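Local coordinates for protein periplasmic beta-glucosidase (Pseudomonas aeruginosa, PDB 6R5N) that probably hydrolyses terminal, non-reducing beta-D-glucosyl residues in the periplasm, releasing beta-D-glucose, as a member of glycoside hydrolase family 3, at residues 77-82 and 121-126; 173-178 and 214-219; 221-226 and 253-258. All coordinates share one frame; numbering follows the deposited sequence. Where two conformers were deposited one is given.

Contact 1 (77-82 and 121-126); sequences AYDVAH and MSFSPM. With NOJ (1-deoxynojirimycin), chain D.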
# COMPACT_ATOMS: atom_id res chain seq x y z
N ALA A 77 -13.17 26.56 19.98
CA ALA A 77 -13.19 25.71 18.78
C ALA A 77 -13.78 24.35 19.13
O ALA A 77 -13.87 24.04 20.32
CB ALA A 77 -11.79 25.61 18.21
N TYR A 78 -14.19 23.62 18.12
CA TYR A 78 -14.82 22.29 18.23
C TYR A 78 -14.69 21.57 16.90
O TYR A 78 -14.42 22.21 15.88
CB TYR A 78 -16.29 22.46 18.60
CG TYR A 78 -16.98 21.24 19.15
CD1 TYR A 78 -16.32 20.32 19.96
CD2 TYR A 78 -18.33 21.04 18.91
CE1 TYR A 78 -16.99 19.23 20.50
CE2 TYR A 78 -19.02 19.96 19.46
CZ TYR A 78 -18.34 19.04 20.23
OH TYR A 78 -19.03 17.97 20.74
N ASP A 79 -14.89 20.27 16.93
CA ASP A 79 -14.91 19.39 15.74
C ASP A 79 -16.35 19.37 15.21
O ASP A 79 -17.08 18.38 15.47
CB ASP A 79 -14.36 18.02 16.12
CG ASP A 79 -12.89 18.08 16.49
OD1 ASP A 79 -12.09 18.22 15.55
OD2 ASP A 79 -12.56 18.02 17.72
N VAL A 80 -16.74 20.44 14.52
CA VAL A 80 -18.04 20.50 13.81
C VAL A 80 -17.76 19.98 12.41
O VAL A 80 -17.38 20.77 11.54
CB VAL A 80 -18.64 21.92 13.84
CG1 VAL A 80 -20.01 21.92 13.22
CG2 VAL A 80 -18.70 22.46 15.27
N ALA A 81 -17.78 18.66 12.26
CA ALA A 81 -17.28 17.95 11.07
C ALA A 81 -18.42 17.88 10.05
O ALA A 81 -18.17 18.20 8.88
CB ALA A 81 -16.78 16.58 11.46
N HIS A 82 -19.62 17.46 10.50
CA HIS A 82 -20.80 17.26 9.61
C HIS A 82 -22.07 17.61 10.38
O HIS A 82 -23.05 16.86 10.29
CB HIS A 82 -20.78 15.85 9.03
CG HIS A 82 -20.77 14.76 10.06
ND1 HIS A 82 -21.89 14.05 10.37
CD2 HIS A 82 -19.76 14.27 10.84
CE1 HIS A 82 -21.60 13.17 11.31
NE2 HIS A 82 -20.29 13.25 11.59
N MET A 121 -14.90 28.73 15.89
CA MET A 121 -14.01 27.96 14.96
C MET A 121 -14.39 26.49 14.94
O MET A 121 -14.74 25.93 16.00
CB MET A 121 -12.55 28.09 15.38
CG MET A 121 -11.58 27.24 14.54
SD MET A 121 -9.87 27.36 15.16
CE MET A 121 -9.50 29.06 14.75
N SER A 122 -14.34 25.88 13.76
CA SER A 122 -14.39 24.41 13.63
C SER A 122 -13.05 23.92 13.10
O SER A 122 -12.47 24.58 12.19
CB SER A 122 -15.50 23.91 12.75
OG SER A 122 -15.51 22.48 12.77
N PHE A 123 -12.60 22.81 13.66
CA PHE A 123 -11.53 21.95 13.11
C PHE A 123 -12.12 21.16 11.94
O PHE A 123 -12.32 19.94 12.02
CB PHE A 123 -10.97 21.07 14.22
CG PHE A 123 -10.40 21.84 15.39
CD1 PHE A 123 -9.71 23.03 15.20
CD2 PHE A 123 -10.53 21.35 16.67
CE1 PHE A 123 -9.14 23.70 16.26
CE2 PHE A 123 -9.96 22.03 17.74
CZ PHE A 123 -9.27 23.20 17.54
N SER A 124 -12.37 21.90 10.88
CA SER A 124 -13.05 21.44 9.64
C SER A 124 -12.85 22.50 8.55
O SER A 124 -12.57 23.66 8.86
CB SER A 124 -14.51 21.17 9.95
OG SER A 124 -15.25 20.73 8.81
N PRO A 125 -12.95 22.16 7.25
CA PRO A 125 -13.17 20.79 6.76
C PRO A 125 -11.93 19.89 6.83
O PRO A 125 -10.79 20.36 6.80
CB PRO A 125 -13.55 21.02 5.31
CG PRO A 125 -12.70 22.22 4.92
CD PRO A 125 -12.76 23.11 6.14
N MET A 126 -12.18 18.60 7.00
CA MET A 126 -11.18 17.53 6.77
C MET A 126 -11.16 17.27 5.26
O MET A 126 -12.22 16.94 4.70
CB MET A 126 -11.54 16.28 7.57
CG MET A 126 -10.47 15.20 7.54
SD MET A 126 -10.62 14.20 6.04
CE MET A 126 -9.89 12.65 6.59
C1 NOJ D . -7.46 14.73 16.94
C2 NOJ D . -7.81 14.74 15.46
O2 NOJ D . -6.72 14.19 14.78
C3 NOJ D . -8.36 16.06 14.89
O3 NOJ D . -9.12 15.74 13.73
C4 NOJ D . -9.13 16.89 15.97
O4 NOJ D . -9.49 18.13 15.39
C5 NOJ D . -8.30 17.11 17.25
N5 NOJ D . -7.74 15.86 17.80
C6 NOJ D . -9.09 17.75 18.42
O6 NOJ D . -10.37 17.18 18.66
O HOH W 1 -15.40 18.03 7.74
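Backbone bonds join the two strand ends: Tyr78 N donates to Met121 O at 3.2 Å, and Tyr78 O accepts from Phe123 N at 2.9 Å, the second being the straighter (159° at the hydrogen against 137°). Ala77 pairs with Met121 and Tyr78 with Ser122 in parallel register, as expected of neighbouring strands at the heart of a TIM barrel, here 75-78 and 121-122, with helices 91-95 and 100-116 in the connection between them. Beyond the strands the hold passes to a side chain. Ser122 OG, anti to its own N (chi1 -176°), donates to Val80 O at 2.8 Å and approaches from above the carbonyl plane, tying down the loop that carries Asp79. Apolar contact lies on the Ala77 side of the sheet, where Ala77 CB meets Phe123 CZ at 3.6 Å and Met121 CB at 3.8 Å. Polar chemistry gathers at Asp79. Its OD1 lies at the edge of the Phe123 ring, in its plane, 3.7 Å from Phe123 CD2. Each carboxylate oxygen takes one hydroxyl of 1-deoxynojirimycin, O4 to Asp79 OD1 at 2.6 Å and O6 to Asp79 OD2 at 2.5 Å.

Contact 2 (173-178 and 214-219); sequences AAVKHF and AGAGAV. With NOJ (1-deoxynojirimycin), chain D.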
# COMPACT_ATOMS: atom_id res chain seq x y z
N ALA A 173 -12.89 28.47 9.64
CA ALA A 173 -12.51 27.13 9.17
C ALA A 173 -11.03 26.91 9.50
O ALA A 173 -10.20 27.78 9.09
CB ALA A 173 -12.77 27.00 7.70
N ALA A 174 -10.71 25.84 10.24
CA ALA A 174 -9.33 25.30 10.41
C ALA A 174 -9.25 24.03 9.56
O ALA A 174 -9.66 22.94 10.03
CB ALA A 174 -9.02 25.04 11.86
N VAL A 175 -8.81 24.18 8.30
CA VAL A 175 -8.75 23.04 7.36
C VAL A 175 -7.70 22.03 7.89
O VAL A 175 -6.67 22.46 8.44
CB VAL A 175 -8.47 23.52 5.93
CG1 VAL A 175 -7.13 24.24 5.83
CG2 VAL A 175 -8.55 22.36 4.93
N LYS A 176 -7.99 20.74 7.78
CA LYS A 176 -7.12 19.67 8.34
C LYS A 176 -7.13 18.53 7.32
O LYS A 176 -7.99 18.51 6.45
CB LYS A 176 -7.63 19.29 9.73
CG LYS A 176 -8.97 18.58 9.78
CD LYS A 176 -9.50 18.43 11.19
CE LYS A 176 -10.67 17.48 11.33
NZ LYS A 176 -11.18 17.52 12.73
N HIS A 177 -6.16 17.60 7.41
CA HIS A 177 -5.01 17.65 8.28
C HIS A 177 -3.78 17.85 7.42
O HIS A 177 -3.49 16.95 6.60
CB HIS A 177 -4.88 16.36 9.07
CG HIS A 177 -6.07 15.97 9.86
ND1 HIS A 177 -7.11 15.30 9.28
CD2 HIS A 177 -6.36 16.14 11.17
CE1 HIS A 177 -8.00 15.02 10.23
NE2 HIS A 177 -7.57 15.56 11.40
N PHE A 178 -3.13 19.00 7.53
CA PHE A 178 -2.06 19.43 6.58
C PHE A 178 -0.76 18.73 6.99
O PHE A 178 -0.19 19.09 8.01
CB PHE A 178 -1.98 20.95 6.60
CG PHE A 178 -1.05 21.55 5.58
CD1 PHE A 178 -1.28 21.38 4.23
CD2 PHE A 178 0.02 22.33 5.98
CE1 PHE A 178 -0.46 21.99 3.29
CE2 PHE A 178 0.83 22.94 5.03
CZ PHE A 178 0.61 22.74 3.69
N ALA A 214 -9.76 29.80 -0.64
CA ALA A 214 -11.13 30.19 -0.24
C ALA A 214 -11.10 31.13 0.98
O ALA A 214 -12.18 31.58 1.39
CB ALA A 214 -11.96 28.97 0.05
N GLY A 215 -9.93 31.36 1.57
CA GLY A 215 -9.75 32.30 2.68
C GLY A 215 -9.85 31.65 4.05
O GLY A 215 -10.07 32.35 5.02
N ALA A 216 -9.59 30.34 4.16
CA ALA A 216 -9.54 29.63 5.45
C ALA A 216 -8.65 30.42 6.42
O ALA A 216 -7.55 30.79 6.03
CB ALA A 216 -9.07 28.21 5.23
N GLY A 217 -9.11 30.69 7.65
CA GLY A 217 -8.35 31.50 8.62
C GLY A 217 -7.29 30.69 9.34
O GLY A 217 -6.34 31.30 9.90
N ALA A 218 -7.43 29.36 9.35
CA ALA A 218 -6.55 28.45 10.11
C ALA A 218 -6.28 27.17 9.33
O ALA A 218 -7.08 26.76 8.46
CB ALA A 218 -7.13 28.20 11.50
N VAL A 219 -5.14 26.57 9.63
CA VAL A 219 -4.69 25.26 9.12
C VAL A 219 -4.28 24.41 10.31
O VAL A 219 -3.44 24.87 11.10
CB VAL A 219 -3.51 25.40 8.13
CG1 VAL A 219 -2.96 24.04 7.75
CG2 VAL A 219 -3.91 26.19 6.89
C1 NOJ D . -7.46 14.73 16.94
C2 NOJ D . -7.81 14.74 15.46
O2 NOJ D . -6.72 14.19 14.78
C3 NOJ D . -8.36 16.06 14.89
O3 NOJ D . -9.12 15.74 13.73
C4 NOJ D . -9.13 16.89 15.97
O4 NOJ D . -9.49 18.13 15.39
C5 NOJ D . -8.30 17.11 17.25
N5 NOJ D . -7.74 15.86 17.80
C6 NOJ D . -9.09 17.75 18.42
O6 NOJ D . -10.37 17.18 18.66
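Val175 carries CG1 between its backbone N and carbonyl carbon (chi1 61°), and this branch meets Val219 CG2 at 3.9 Å; the two valines lie side by side and point the same way. The other branch of Val219, CG1, stands anti to the backbone N (chi1 173°), which brings it to 3.4 Å from Phe178 CB, the ring itself being approached obliquely. Phe178 thus packs on Val219 through the root of its side chain, while its ring makes an edge-to-face pair with Tyr208 and touches helix 235-245. On the sheet face that bears Ala174 and Ala218, the two CB atoms are 3.7 Å apart, and Met121 of the preceding strand touches both.

The backbone ladder is parallel. Ala218 N donates to Ala173 O at 3.2 Å in the carbonyl plane, Gly217 N adds a weak bond to the same oxygen, and Val175 N donates to Ala218 O from above its carbonyl plane. These strands, 172-178 and 218-221, are adjacent staves of the TIM barrel, linked through helices 197-204 and 206-213; Gly215, with positive phi, ends the latter in a Schellman motif.

Past the ladder, strand 172-178 runs into the sugar pocket. The peptide bond between Lys176 and His177 is cis, and both side chains reach 1-deoxynojirimycin: Lys176 NZ bonds to ligand O3 at 2.9 Å and O4 at 3.2 Å, and His177 NE2 is 2.8 Å from O3 in a nearly straight bond (169°). Lys176 CG lies over one face of the His177 ring. Lys176 NZ also forms a salt bridge with Asp79 OD1 and bonds Phe123 O, while His177 ND1 is hydrogen-bonded to Asp128, so the two groups that read O3 are themselves oriented from behind, and the nearby lysine charge would probably polarise that hydroxyl.

Contact 3 (221-226 and 253-258); sequences VSLNTI and ISDHGA. With NOJ (1-deoxynojirimycin), chain D.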
# COMPACT_ATOMS: atom_id res chain seq x y z
N VAL A 221 -2.21 21.21 11.50
CA VAL A 221 -1.03 20.45 11.02
C VAL A 221 -1.18 18.99 11.47
O VAL A 221 -1.67 18.77 12.58
CB VAL A 221 0.29 21.07 11.51
CG1 VAL A 221 1.46 20.25 10.99
CG2 VAL A 221 0.40 22.52 11.04
N SER A 222 -0.84 18.06 10.59
CA SER A 222 -1.16 16.62 10.72
C SER A 222 -0.15 15.92 11.67
O SER A 222 0.93 16.49 11.96
CB SER A 222 -1.20 15.96 9.35
OG SER A 222 0.10 15.86 8.77
N LEU A 223 -0.49 14.70 12.08
CA LEU A 223 0.27 13.88 13.06
C LEU A 223 1.31 12.98 12.36
O LEU A 223 2.12 12.39 13.08
CB LEU A 223 -0.71 13.01 13.83
CG LEU A 223 -1.61 13.75 14.82
CD1 LEU A 223 -2.71 12.83 15.30
CD2 LEU A 223 -0.80 14.21 16.01
N ASN A 224 1.29 12.91 11.03
CA ASN A 224 2.07 11.90 10.26
C ASN A 224 3.43 12.47 9.85
O ASN A 224 3.55 13.72 9.70
CB ASN A 224 1.34 11.45 9.00
CG ASN A 224 0.87 12.61 8.14
OD1 ASN A 224 -0.09 13.29 8.50
ND2 ASN A 224 1.48 12.78 6.98
N THR A 225 4.39 11.58 9.59
CA THR A 225 5.60 11.90 8.79
C THR A 225 5.19 12.10 7.33
O THR A 225 4.30 11.39 6.83
CB THR A 225 6.69 10.83 8.90
OG1 THR A 225 6.17 9.56 8.50
CG2 THR A 225 7.27 10.80 10.30
N ILE A 226 5.90 13.00 6.67
CA ILE A 226 5.91 13.16 5.20
C ILE A 226 7.34 12.90 4.75
O ILE A 226 8.23 13.72 5.07
CB ILE A 226 5.42 14.56 4.81
CG1 ILE A 226 4.02 14.83 5.36
CG2 ILE A 226 5.51 14.76 3.31
CD1 ILE A 226 3.61 16.26 5.24
N ILE A 253 -2.23 25.57 13.57
CA ILE A 253 -2.56 24.92 14.87
C ILE A 253 -2.03 23.49 14.82
O ILE A 253 -2.31 22.80 13.85
CB ILE A 253 -4.09 24.95 15.10
CG1 ILE A 253 -4.63 26.38 15.05
CG2 ILE A 253 -4.47 24.28 16.39
CD1 ILE A 253 -6.14 26.45 15.07
N SER A 254 -1.30 23.07 15.84
CA SER A 254 -0.84 21.67 16.00
C SER A 254 -2.05 20.75 16.28
O SER A 254 -3.05 21.24 16.85
CB SER A 254 0.14 21.55 17.11
OG SER A 254 -0.56 21.24 18.31
N ASP A 255 -1.94 19.47 15.92
CA ASP A 255 -2.95 18.45 16.32
C ASP A 255 -2.62 18.09 17.78
O ASP A 255 -1.63 18.64 18.35
CB ASP A 255 -3.00 17.29 15.32
CG ASP A 255 -4.31 16.50 15.30
OD1 ASP A 255 -5.05 16.55 16.32
OD2 ASP A 255 -4.58 15.80 14.29
N HIS A 256 -3.40 17.19 18.38
CA HIS A 256 -3.39 16.95 19.84
C HIS A 256 -2.08 16.26 20.25
O HIS A 256 -1.85 15.12 19.82
CB HIS A 256 -4.66 16.14 20.20
CG HIS A 256 -4.85 15.97 21.67
ND1 HIS A 256 -3.98 15.21 22.46
CD2 HIS A 256 -5.81 16.42 22.50
CE1 HIS A 256 -4.39 15.23 23.71
NE2 HIS A 256 -5.51 15.96 23.76
N GLY A 257 -1.26 16.94 21.06
CA GLY A 257 0.03 16.43 21.52
C GLY A 257 1.04 16.27 20.40
O GLY A 257 2.05 15.61 20.65
N ALA A 258 0.82 16.83 19.21
CA ALA A 258 1.73 16.67 18.03
C ALA A 258 3.17 17.15 18.34
O ALA A 258 4.16 16.51 17.86
CB ALA A 258 1.15 17.43 16.85
C1 NOJ D . -7.46 14.73 16.94
C2 NOJ D . -7.81 14.74 15.46
O2 NOJ D . -6.72 14.19 14.78
C3 NOJ D . -8.36 16.06 14.89
O3 NOJ D . -9.12 15.74 13.73
C4 NOJ D . -9.13 16.89 15.97
O4 NOJ D . -9.49 18.13 15.39
C5 NOJ D . -8.30 17.11 17.25
N5 NOJ D . -7.74 15.86 17.80
C6 NOJ D . -9.09 17.75 18.42
O6 NOJ D . -10.37 17.18 18.66
O HOH W 2 0.47 19.01 14.34
O HOH W 3 -3.45 14.60 11.99
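One face of the Asp255 carboxylate is covered by Leu223, whose CD1 lies 4.0 Å from Asp255 CG and whose CG is 3.6 Å from Asp255 OD2; the two side chains cross at about a right angle. The anti side of Asp255 OD1 is taken by His256 N at 2.7 Å, 25° out of the carboxylate plane, which restrains its rotation. Towards the ligand, OD2 accepts from O2 of 1-deoxynojirimycin at 2.7 Å, and OD1 lies 3.1 Å from ligand C1. An aspartate placed so near the anomeric position, at the C-terminal end of a TIM-barrel strand, is consistent with the catalytic nucleophile of family 3 glycosidases.

The barrel pairing itself ends just below, where Val221 N donates to Ile253 O nearly along the C=O axis (165° at the oxygen). From there the chains diverge, and Leu223 CD2 fills in against Ala258 CB. Residues 255-258 form a type II turn with Gly257 at its positive-phi corner; Asp255 O accepts from Ala258 N and from Ser254 OG, which arrive on opposite faces of its plane. Outside, His256 O bonds to Arg585 of the second subunit, which also packs on Leu223. A water bridges the two loops, accepting from Leu223 N at 3.0 Å and donating to Asp255 OD2 at 2.8 Å.

Overall arrangement
The three contacts follow one another round the same TIM barrel. Contacts 1 and 2 have centres about 10 Å apart and are joined between strands by a probable bond from Ala174 N to Ser122 O (2.9 Å). Contacts 2 and 3, about 14 Å between centres, share strand 218-221, with Ile253 N 2.8 Å from Val219 O. Contacts 1 and 3, with centres about 16 Å apart, still touch inside the barrel, where Met121 SD lies 3.8 Å from Ile253 CD1. All converge on 1-deoxynojirimycin: contact 1 takes O4 and O6, contact 2 takes O3 and O4, and contact 3 takes O2, while Arg137 adds a further bond. The magnesium site of Asp661 and Val663 lies elsewhere.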